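Local structure of mercuric reductase (Metallosphaera sedula, 4YWO) at residues D212-A217 and G355-E360; P154-V159 and K239-G244; P41-K46 and V113-G118. The protein probably reduces Hg(II) to elemental mercury at the expense of NADPH, working as an FAD-containing homodimer of the pyridine nucleotide-disulphide oxidoreductase family. All blocks are in the same frame, centred on the assembly; numbering follows the deposited sequence. Where two conformers were deposited one is given.

Interaction 1 (D212-A217 and G355-E360)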
loop_
_atom_site.group_PDB
_atom_site.type_symbol
_atom_site.label_atom_id
_atom_site.label_comp_id
_atom_site.label_asym_id
_atom_site.label_seq_id
_atom_site.Cartn_x
_atom_site.Cartn_y
_atom_site.Cartn_z
ATOM N N ASP A 212 2.723 -2.775 -24.217
ATOM C CA ASP A 212 3.153 -1.407 -23.927
ATOM C C ASP A 212 3.647 -1.177 -22.473
ATOM O O ASP A 212 3.980 -0.049 -22.128
ATOM C CB ASP A 212 2.015 -0.492 -24.243
ATOM C CG ASP A 212 1.721 -0.459 -25.813
ATOM O OD1 ASP A 212 2.647 -0.789 -26.602
ATOM O OD2 ASP A 212 0.616 -0.117 -26.252
ATOM N N TRP A 213 3.710 -2.218 -21.715
ATOM C CA TRP A 213 4.355 -2.200 -20.387
ATOM C C TRP A 213 5.832 -2.527 -20.490
ATOM O O TRP A 213 6.363 -2.913 -21.572
ATOM C CB TRP A 213 3.632 -3.201 -19.470
ATOM C CG TRP A 213 2.268 -2.806 -19.045
ATOM C CD1 TRP A 213 1.212 -2.527 -19.841
ATOM C CD2 TRP A 213 1.844 -2.566 -17.692
ATOM N NE1 TRP A 213 0.139 -2.094 -19.056
ATOM C CE2 TRP A 213 0.507 -2.187 -17.730
ATOM C CE3 TRP A 213 2.438 -2.747 -16.458
ATOM C CZ2 TRP A 213 -0.215 -1.857 -16.536
ATOM C CZ3 TRP A 213 1.678 -2.375 -15.263
ATOM C CH2 TRP A 213 0.404 -2.009 -15.352
ATOM N N GLU A 214 6.554 -2.360 -19.374
ATOM C CA GLU A 214 8.010 -2.767 -19.328
ATOM C C GLU A 214 8.082 -4.253 -19.713
ATOM O O GLU A 214 7.262 -5.103 -19.381
ATOM C CB GLU A 214 8.603 -2.599 -17.935
ATOM C CG GLU A 214 8.760 -1.133 -17.558
ATOM C CD GLU A 214 9.964 -0.453 -18.133
ATOM O OE1 GLU A 214 10.639 -1.060 -18.969
ATOM O OE2 GLU A 214 10.244 0.709 -17.775
ATOM N N PRO A 215 9.193 -4.612 -20.460
ATOM C CA PRO A 215 9.397 -6.048 -20.747
ATOM C C PRO A 215 9.281 -7.025 -19.600
ATOM O O PRO A 215 8.657 -8.100 -19.719
ATOM C CB PRO A 215 10.858 -6.092 -21.252
ATOM C CG PRO A 215 11.173 -4.741 -21.664
ATOM C CD PRO A 215 10.247 -3.768 -20.960
ATOM N N GLU A 216 9.848 -6.647 -18.448
ATOM C CA GLU A 216 9.729 -7.432 -17.255
ATOM C C GLU A 216 8.234 -7.682 -16.908
ATOM O O GLU A 216 7.907 -8.778 -16.388
ATOM C CB GLU A 216 10.463 -6.777 -16.071
ATOM C CG GLU A 216 11.982 -6.702 -16.250
ATOM C CD GLU A 216 12.482 -5.471 -16.930
ATOM O OE1 GLU A 216 11.759 -4.700 -17.630
ATOM O OE2 GLU A 216 13.682 -5.256 -16.684
ATOM N N ALA A 217 7.406 -6.698 -17.059
ATOM C CA ALA A 217 5.982 -6.876 -16.766
ATOM C C ALA A 217 5.307 -7.888 -17.689
ATOM O O ALA A 217 4.510 -8.729 -17.262
ATOM C CB ALA A 217 5.260 -5.553 -16.694
ATOM N N GLY A 355 4.370 6.908 -14.761
ATOM C CA GLY A 355 5.490 7.647 -15.376
ATOM C C GLY A 355 6.007 6.819 -16.609
ATOM O O GLY A 355 5.357 5.959 -17.229
ATOM N N LEU A 356 7.243 7.165 -16.949
ATOM C CA LEU A 356 7.839 6.676 -18.184
ATOM C C LEU A 356 8.416 5.267 -18.025
ATOM O O LEU A 356 9.006 4.908 -16.970
ATOM C CB LEU A 356 8.985 7.614 -18.517
ATOM C CG LEU A 356 8.637 9.078 -18.727
ATOM C CD1 LEU A 356 9.925 9.806 -19.132
ATOM C CD2 LEU A 356 7.638 9.202 -19.810
ATOM N N THR A 357 8.365 4.528 -19.108
ATOM C CA THR A 357 9.159 3.309 -19.167
ATOM C C THR A 357 10.630 3.710 -19.379
ATOM O O THR A 357 10.937 4.820 -19.743
ATOM C CB THR A 357 8.742 2.365 -20.324
ATOM O OG1 THR A 357 8.990 3.058 -21.586
ATOM C CG2 THR A 357 7.315 1.903 -20.211
ATOM N N GLU A 358 11.564 2.783 -19.113
ATOM C CA GLU A 358 12.965 3.046 -19.391
ATOM C C GLU A 358 13.208 3.414 -20.887
ATOM O O GLU A 358 13.921 4.384 -21.171
ATOM C CB GLU A 358 13.813 1.846 -18.975
ATOM C CG GLU A 358 15.285 2.146 -19.213
ATOM C CD GLU A 358 16.223 1.066 -18.772
ATOM O OE1 GLU A 358 15.773 0.027 -18.287
ATOM O OE2 GLU A 358 17.432 1.362 -18.847
ATOM N N ALA A 359 12.603 2.688 -21.780
ATOM C CA ALA A 359 12.746 2.969 -23.237
ATOM C C ALA A 359 12.201 4.326 -23.563
ATOM O O ALA A 359 12.827 5.086 -24.293
ATOM C CB ALA A 359 12.027 1.950 -24.055
ATOM N N GLU A 360 11.040 4.712 -22.980
ATOM C CA GLU A 360 10.521 6.055 -23.216
ATOM C C GLU A 360 11.442 7.112 -22.713
ATOM O O GLU A 360 11.595 8.146 -23.341
ATOM C CB GLU A 360 9.131 6.249 -22.568
ATOM C CG GLU A 360 8.093 5.481 -23.280
ATOM C CD GLU A 360 6.821 5.261 -22.488
ATOM O OE1 GLU A 360 6.740 5.628 -21.286
ATOM O OE2 GLU A 360 5.833 4.810 -23.110
HETATM O O HOH W 1 4.231 2.949 -22.335
HETATM O O HOH W 2 11.483 -0.020 -21.389
#

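Interaction 2 (P154-V159 and K239-G244)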
loop_
_atom_site.group_PDB
_atom_site.type_symbol
_atom_site.label_atom_id
_atom_site.label_comp_id
_atom_site.label_asym_id
_atom_site.label_seq_id
_atom_site.Cartn_x
_atom_site.Cartn_y
_atom_site.Cartn_z
ATOM N N PRO A 154 -14.809 -12.370 -39.411
ATOM C CA PRO A 154 -15.901 -13.137 -39.979
ATOM C C PRO A 154 -16.486 -14.147 -39.016
ATOM O O PRO A 154 -15.762 -14.986 -38.414
ATOM C CB PRO A 154 -15.255 -13.849 -41.207
ATOM C CG PRO A 154 -14.022 -13.116 -41.468
ATOM C CD PRO A 154 -13.588 -12.368 -40.229
ATOM N N GLY A 155 -17.813 -14.112 -38.900
ATOM C CA GLY A 155 -18.573 -15.091 -38.180
ATOM C C GLY A 155 -18.871 -14.680 -36.711
ATOM O O GLY A 155 -19.723 -15.256 -36.060
ATOM N N LEU A 156 -18.110 -13.710 -36.220
ATOM C CA LEU A 156 -18.182 -13.272 -34.807
ATOM C C LEU A 156 -19.504 -12.697 -34.427
ATOM O O LEU A 156 -20.078 -13.051 -33.385
ATOM C CB LEU A 156 -17.072 -12.247 -34.517
ATOM C CG LEU A 156 -17.077 -11.707 -33.050
ATOM C CD1 LEU A 156 -16.738 -12.846 -32.127
ATOM C CD2 LEU A 156 -16.073 -10.547 -32.905
ATOM N N ASP A 157 -20.086 -11.847 -35.258
ATOM C CA ASP A 157 -21.361 -11.308 -34.892
ATOM C C ASP A 157 -22.442 -12.343 -34.928
ATOM O O ASP A 157 -23.285 -12.355 -34.082
ATOM C CB ASP A 157 -21.692 -10.106 -35.748
ATOM C CG ASP A 157 -20.653 -9.007 -35.591
ATOM O OD1 ASP A 157 -20.640 -8.298 -34.548
ATOM O OD2 ASP A 157 -19.797 -8.889 -36.486
ATOM N N LYS A 158 -22.388 -13.278 -35.861
ATOM C CA LYS A 158 -23.424 -14.296 -35.965
ATOM C C LYS A 158 -23.336 -15.328 -34.848
ATOM O O LYS A 158 -24.332 -15.736 -34.275
ATOM C CB LYS A 158 -23.310 -14.957 -37.366
ATOM C CG LYS A 158 -23.986 -16.314 -37.554
ATOM C CD LYS A 158 -24.177 -16.652 -39.055
ATOM C CE LYS A 158 -22.884 -16.607 -39.899
ATOM N NZ LYS A 158 -21.836 -17.518 -39.364
ATOM N N VAL A 159 -22.126 -15.721 -34.493
ATOM C CA VAL A 159 -21.899 -16.647 -33.376
ATOM C C VAL A 159 -22.127 -16.022 -31.973
ATOM O O VAL A 159 -22.624 -16.699 -31.071
ATOM C CB VAL A 159 -20.496 -17.259 -33.528
ATOM C CG1 VAL A 159 -20.099 -18.056 -32.315
ATOM C CG2 VAL A 159 -20.380 -18.159 -34.783
ATOM N N LYS A 239 -8.806 -15.672 -37.586
ATOM C CA LYS A 239 -9.326 -15.570 -38.982
ATOM C C LYS A 239 -10.848 -15.576 -39.102
ATOM O O LYS A 239 -11.424 -14.881 -39.958
ATOM C CB LYS A 239 -8.753 -16.723 -39.801
ATOM C CG LYS A 239 -7.265 -16.840 -39.666
ATOM C CD LYS A 239 -6.652 -17.564 -40.846
ATOM C CE LYS A 239 -7.046 -19.021 -40.893
ATOM N NZ LYS A 239 -5.955 -19.807 -41.530
ATOM N N GLU A 240 -11.500 -16.348 -38.249
ATOM C CA GLU A 240 -12.897 -16.627 -38.348
ATOM C C GLU A 240 -13.416 -17.259 -37.056
ATOM O O GLU A 240 -12.656 -17.930 -36.304
ATOM C CB GLU A 240 -13.070 -17.614 -39.521
ATOM C CG GLU A 240 -14.508 -17.925 -39.875
ATOM C CD GLU A 240 -14.642 -19.040 -40.949
ATOM O OE1 GLU A 240 -13.597 -19.536 -41.454
ATOM O OE2 GLU A 240 -15.807 -19.397 -41.258
ATOM N N VAL A 241 -14.694 -17.079 -36.801
ATOM C CA VAL A 241 -15.412 -17.803 -35.789
ATOM C C VAL A 241 -16.610 -18.562 -36.366
ATOM O O VAL A 241 -17.359 -18.029 -37.188
ATOM C CB VAL A 241 -15.922 -16.805 -34.684
ATOM C CG1 VAL A 241 -16.609 -17.535 -33.578
ATOM C CG2 VAL A 241 -14.745 -16.006 -34.133
ATOM N N ARG A 242 -16.786 -19.753 -35.877
ATOM C CA ARG A 242 -17.956 -20.577 -36.257
ATOM C C ARG A 242 -18.528 -21.306 -35.078
ATOM O O ARG A 242 -17.917 -21.347 -34.000
ATOM C CB ARG A 242 -17.645 -21.498 -37.467
ATOM C CG ARG A 242 -16.460 -22.403 -37.419
ATOM C CD ARG A 242 -16.319 -23.180 -38.755
ATOM N NE ARG A 242 -15.199 -24.147 -38.704
ATOM C CZ ARG A 242 -15.245 -25.385 -38.179
ATOM N NH1 ARG A 242 -16.382 -25.919 -37.700
ATOM N NH2 ARG A 242 -14.131 -26.117 -38.146
ATOM N N LYS A 243 -19.743 -21.825 -35.224
ATOM C CA LYS A 243 -20.395 -22.539 -34.174
ATOM C C LYS A 243 -20.346 -24.041 -34.443
ATOM O O LYS A 243 -20.801 -24.486 -35.517
ATOM C CB LYS A 243 -21.859 -22.072 -34.097
ATOM C CG LYS A 243 -22.726 -22.669 -32.999
ATOM C CD LYS A 243 -22.198 -22.391 -31.587
ATOM C CE LYS A 243 -23.119 -22.977 -30.526
ATOM N NZ LYS A 243 -22.688 -22.526 -29.175
ATOM N N GLY A 244 -19.803 -24.799 -33.479
ATOM C CA GLY A 244 -19.827 -26.292 -33.451
ATOM C C GLY A 244 -20.633 -26.699 -32.251
ATOM O O GLY A 244 -21.684 -26.116 -31.970
#

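Interaction 3 (P41-K46 and V113-G118). With FAD (flavin-adenine dinucleotide), chain B.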
loop_
_atom_site.group_PDB
_atom_site.type_symbol
_atom_site.label_atom_id
_atom_site.label_comp_id
_atom_site.label_asym_id
_atom_site.label_seq_id
_atom_site.Cartn_x
_atom_site.Cartn_y
_atom_site.Cartn_z
ATOM N N PRO A 41 -25.031 23.632 -13.719
ATOM C CA PRO A 41 -24.935 23.164 -15.089
ATOM C C PRO A 41 -26.091 22.391 -15.544
ATOM O O PRO A 41 -26.881 21.869 -14.737
ATOM C CB PRO A 41 -23.705 22.202 -15.039
ATOM C CG PRO A 41 -23.662 21.715 -13.615
ATOM C CD PRO A 41 -24.328 22.789 -12.742
ATOM N N VAL A 42 -26.215 22.209 -16.859
ATOM C CA VAL A 42 -27.131 21.267 -17.394
ATOM C C VAL A 42 -26.274 19.993 -17.582
ATOM O O VAL A 42 -25.173 20.064 -18.111
ATOM C CB VAL A 42 -27.673 21.701 -18.770
ATOM C CG1 VAL A 42 -28.597 20.638 -19.281
ATOM C CG2 VAL A 42 -28.363 23.043 -18.685
ATOM N N LEU A 43 -26.777 18.870 -17.129
ATOM C CA LEU A 43 -26.052 17.571 -17.216
ATOM C C LEU A 43 -26.905 16.624 -18.010
ATOM O O LEU A 43 -28.107 16.348 -17.650
ATOM C CB LEU A 43 -25.821 17.034 -15.785
ATOM C CG LEU A 43 -25.162 15.645 -15.701
ATOM C CD1 LEU A 43 -23.783 15.686 -16.264
ATOM C CD2 LEU A 43 -25.099 15.250 -14.233
ATOM N N ILE A 44 -26.383 16.179 -19.163
ATOM C CA ILE A 44 -27.145 15.371 -20.042
ATOM C C ILE A 44 -26.514 14.026 -20.173
ATOM O O ILE A 44 -25.350 13.969 -20.517
ATOM C CB ILE A 44 -27.184 16.026 -21.447
ATOM C CG1 ILE A 44 -27.663 17.433 -21.371
ATOM C CG2 ILE A 44 -28.085 15.192 -22.422
ATOM C CD1 ILE A 44 -27.498 18.351 -22.581
ATOM N N GLY A 45 -27.215 12.921 -19.946
ATOM C CA GLY A 45 -26.668 11.650 -20.104
ATOM C C GLY A 45 -27.675 10.599 -20.507
ATOM O O GLY A 45 -28.892 10.803 -20.369
ATOM N N LYS A 46 -27.186 9.495 -20.989
ATOM C CA LYS A 46 -28.116 8.394 -21.133
ATOM C C LYS A 46 -27.572 7.183 -20.485
ATOM O O LYS A 46 -26.399 7.127 -20.201
ATOM C CB LYS A 46 -28.397 8.230 -22.582
ATOM C CG LYS A 46 -27.218 7.745 -23.327
ATOM C CD LYS A 46 -27.559 7.739 -24.764
ATOM C CE LYS A 46 -26.311 7.578 -25.528
ATOM N NZ LYS A 46 -26.088 6.144 -25.655
ATOM N N VAL A 113 -28.270 21.160 -10.263
ATOM C CA VAL A 113 -28.069 20.626 -11.644
ATOM C C VAL A 113 -29.379 20.460 -12.342
ATOM O O VAL A 113 -30.366 20.103 -11.741
ATOM C CB VAL A 113 -27.320 19.267 -11.560
ATOM C CG1 VAL A 113 -28.045 18.264 -10.689
ATOM C CG2 VAL A 113 -27.191 18.594 -12.953
ATOM N N GLU A 114 -29.449 20.759 -13.628
ATOM C CA GLU A 114 -30.580 20.414 -14.388
ATOM C C GLU A 114 -30.224 19.153 -15.135
ATOM O O GLU A 114 -29.414 19.203 -16.060
ATOM C CB GLU A 114 -30.866 21.547 -15.384
ATOM C CG GLU A 114 -31.883 21.253 -16.460
ATOM C CD GLU A 114 -32.164 22.514 -17.273
ATOM O OE1 GLU A 114 -31.669 23.589 -16.894
ATOM O OE2 GLU A 114 -32.857 22.440 -18.292
ATOM N N LEU A 115 -30.794 18.048 -14.713
ATOM C CA LEU A 115 -30.502 16.777 -15.309
ATOM C C LEU A 115 -31.459 16.491 -16.489
ATOM O O LEU A 115 -32.667 16.535 -16.362
ATOM C CB LEU A 115 -30.649 15.704 -14.278
ATOM C CG LEU A 115 -30.420 14.292 -14.690
ATOM C CD1 LEU A 115 -28.970 14.064 -15.011
ATOM C CD2 LEU A 115 -30.882 13.377 -13.576
ATOM N N ILE A 116 -30.915 16.080 -17.614
ATOM C CA ILE A 116 -31.697 15.583 -18.751
ATOM C C ILE A 116 -31.252 14.237 -19.176
ATOM O O ILE A 116 -30.042 14.040 -19.342
ATOM C CB ILE A 116 -31.573 16.576 -19.907
ATOM C CG1 ILE A 116 -31.959 17.995 -19.490
ATOM C CG2 ILE A 116 -32.342 16.035 -21.154
ATOM C CD1 ILE A 116 -31.672 19.013 -20.537
ATOM N N GLN A 117 -32.143 13.230 -19.267
ATOM C CA GLN A 117 -31.770 11.955 -19.709
ATOM C C GLN A 117 -32.109 11.764 -21.173
ATOM O O GLN A 117 -33.273 11.852 -21.586
ATOM C CB GLN A 117 -32.328 10.844 -18.784
ATOM C CG GLN A 117 -31.596 10.911 -17.443
ATOM C CD GLN A 117 -32.071 9.928 -16.394
ATOM O OE1 GLN A 117 -31.345 8.988 -16.012
ATOM N NE2 GLN A 117 -33.276 10.156 -15.885
ATOM N N GLY A 118 -31.085 11.529 -21.947
ATOM C CA GLY A 118 -31.246 11.341 -23.365
ATOM C C GLY A 118 -29.936 11.439 -24.101
ATOM O O GLY A 118 -28.930 11.825 -23.517
HETATM P PA FAD B . -18.265 7.092 -19.035
HETATM O O1A FAD B . -18.399 6.872 -17.547
HETATM O O2A FAD B . -18.631 5.986 -19.996
HETATM O O5B FAD B . -19.113 8.403 -19.429
HETATM C C5B FAD B . -20.043 8.366 -20.509
HETATM C C4B FAD B . -21.459 8.513 -19.966
HETATM O O4B FAD B . -22.128 9.578 -20.645
HETATM C C3B FAD B . -22.266 7.242 -20.181
HETATM O O3B FAD B . -22.705 6.721 -18.923
HETATM C C2B FAD B . -23.460 7.637 -21.026
HETATM O O2B FAD B . -24.673 7.370 -20.314
HETATM C C1B FAD B . -23.326 9.129 -21.285
HETATM N N9A FAD B . -23.238 9.378 -22.746
HETATM C C8A FAD B . -22.385 8.777 -23.596
HETATM N N7A FAD B . -22.561 9.227 -24.865
HETATM C C5A FAD B . -23.550 10.139 -24.837
HETATM C C6A FAD B . -24.237 11.001 -25.828
HETATM N N6A FAD B . -23.890 10.976 -27.138
HETATM N N1A FAD B . -25.220 11.814 -25.381
HETATM C C2A FAD B . -25.573 11.848 -24.082
HETATM N N3A FAD B . -24.994 11.095 -23.130
HETATM C C4A FAD B . -23.993 10.235 -23.438
HETATM N N1 FAD B . -10.423 2.316 -14.405
HETATM C C2 FAD B . -9.701 2.388 -13.258
HETATM O O2 FAD B . -9.122 3.460 -12.979
HETATM N N3 FAD B . -9.583 1.351 -12.408
HETATM C C4 FAD B . -10.171 0.171 -12.635
HETATM O O4 FAD B . -10.042 -0.774 -11.825
HETATM C C4X FAD B . -10.980 0.009 -13.867
HETATM N N5 FAD B . -11.605 -1.150 -14.169
HETATM C C5X FAD B . -12.336 -1.267 -15.302
HETATM C C6 FAD B . -12.971 -2.469 -15.591
HETATM C C7 FAD B . -13.724 -2.597 -16.753
HETATM C C7M FAD B . -14.411 -3.901 -17.064
HETATM C C8 FAD B . -13.852 -1.449 -17.689
HETATM C C8M FAD B . -14.668 -1.591 -18.947
HETATM C C9 FAD B . -13.219 -0.245 -17.404
HETATM C C9A FAD B . -12.467 -0.117 -16.243
HETATM N N10 FAD B . -11.821 1.100 -15.946
HETATM C C10 FAD B . -11.070 1.186 -14.759
HETATM C "C1'" FAD B . -11.930 2.247 -16.850
HETATM C "C2'" FAD B . -12.927 3.249 -16.281
HETATM O "O2'" FAD B . -14.153 2.579 -15.970
HETATM C "C3'" FAD B . -13.201 4.372 -17.275
HETATM O "O3'" FAD B . -11.959 4.938 -17.709
HETATM C "C4'" FAD B . -14.063 5.460 -16.647
HETATM O "O4'" FAD B . -15.372 4.942 -16.388
HETATM C "C5'" FAD B . -14.168 6.672 -17.564
HETATM O "O5'" FAD B . -15.356 7.399 -17.258
HETATM P P FAD B . -15.948 8.473 -18.299
HETATM O O1P FAD B . -16.949 9.337 -17.568
HETATM O O2P FAD B . -14.792 9.113 -19.028
HETATM O O3P FAD B . -16.751 7.547 -19.342
#

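Interaction 1 (D212-A217 and G355-E360)
A single carboxylate oxygen carries most of this contact. E214 OE2 accepts the E358 N-H at 2.8 Å on its syn lone pair, the N-H...O angle being 157°. The same oxygen presses on the backbone of the preceding residue, lying 3.1 Å from T357 CA, and the T357 methyl CG2 runs past the carboxylate in the opposite direction. In E214, CG is anti to its own carbonyl carbon and chi2 folds the chain back at -80°. Its other oxygen reaches the next amide through a water that donates to OE1 and accepts from A359 N at 3.0 Å. The N-cap residue of helix 215-227, in the oxidoreductase part, thus binds the first turn of a dimerisation-domain helix. That turn, of helix 358-362, begins with three amides bound to oxygen, the third belonging to a capping box: E360 N donates to T357 OG1 at 3.0 Å, while T357 N returns a bond to E360 OE1 at 2.9 Å, arriving above the carboxylate plane. The helix N-terminus, together with K392, probably favours the ionised form of E214. K392 forms salt bridges with E214 OE1 and with E216, and E358 pairs through OE2 with R362, its other oxygen only weakly with K392. A second water joins D212 O to E360 OE2, and R353 also binds D212 O; the D212 carboxylate pairs with R183.

Interaction 2 (P154-V159 and K239-G244)
Both valines at the centre hold CG1 anti to the backbone N, V159 at chi1 171° and V241 at -177°, so that their branches converge from helix and strand. They cross obliquely, and V159 CG1 touches V241 CG1 at 3.7 Å. The other V159 methyl, CG2, settles on the strand backbone instead, 3.7 Å from R242 C. The second V241 methyl, CG2, meets L156 CD1 more loosely at 4.2 Å, so the two branches of the strand valine each touch a different residue of the short helix.

The backbone supplies the polar half of the contact. P154 O takes the V241 N-H at 2.9 Å, the donor lying nearly along the C=O axis and the bond almost straight, and E240 CA adds a CA-H...O contact to the same oxygen at 3.3 Å. G155 follows with a positive phi of 95°, a conformation well suited to glycine. Without a side chain, its CA can come within 3.3 Å of V241 O, a second CA-H...O contact. G155 is also the N-cap of helix 156-159, whose turn closes as V159 N bonds to G155 O. At the outer end, the P154 ring lies against the K239 carbonyl, its CD 3.3 Å from K239 O.

K239 and E240 form a classic beta bulge opposite I250, and R242 points away from the helix to a salt bridge with E255. Strand 238-243 is an outer strand of a three-stranded antiparallel sheet, paired on its other edge with strand 247-251, and helix 156-159 runs alongside it in the same direction, with I153 also touching V241 and F161 touching L156.

Interaction 3 (P41-K46 and V113-G118)
L43 O is held twice: by the I116 N-H at 2.8 Å, nearly along the C=O axis and almost straight, with an N-H...O angle of 171°, and by a CA-H...O contact from L115 CA at 3.4 Å. It is the middle acceptor of five hydrogen bonds between strands 42-45 and 114-117, which run parallel with 19° between their directions at the edge of the five-stranded sheet of the Rossmann-type FAD domain. Odd-numbered residues of 41-46 bond to the edge strand, while V42 and I44 turn their backbones the other way, to strand 16-21. Side chains sort by face. V42, I44, E114 and I116 share one side, where V42 CG1 crosses I116 CD1 at 3.7 Å and V128 and V130 pack from beyond. On the other, L43 lies side by side with L115, pointing the same way, and L43 CB meets V113 CG2 at 3.5 Å; helix 25-36 covers P41 and V113 through M31.

Where the strands end, the backbone takes over the binding of the cofactor's adenosine. G118 N reaches G45 O from 41° above the carbonyl plane. The bare G45 CA approaches FAD N3A to 3.5 Å, and G118 O stands 3.4 Å from FAD C2A. K46 sends its aliphatic chain along the adenine, CE 3.8 Å from FAD C5A, before bending at chi4. The K46 carbonyl meets the ribose: K46 O and FAD O2B are modelled 1.7 Å apart, too short for a hydrogen bond and better read as a crowded fit of the model than as real geometry.

The three contacts occupy different parts of the subunit and do not touch. Only interaction 3 holds residues of the FAD pocket, at the adenosine end of a cofactor that is also bound by D306, E314 and, across the dimer, F437 O of the second subunit. Interaction 2 is packing away from the annotated sites, its centre about 39 Å from that of interaction 3. Interaction 1, also remote from those sites, joins the oxidoreductase region to the dimerisation domain; it lies on the opposite side of the chain's centre from interaction 3, with nearest atoms about 27 Å apart. Interactions 1 and 2 alternate along the sequence, their centres about 35 Å apart, whereas interaction 3 closes before either opens.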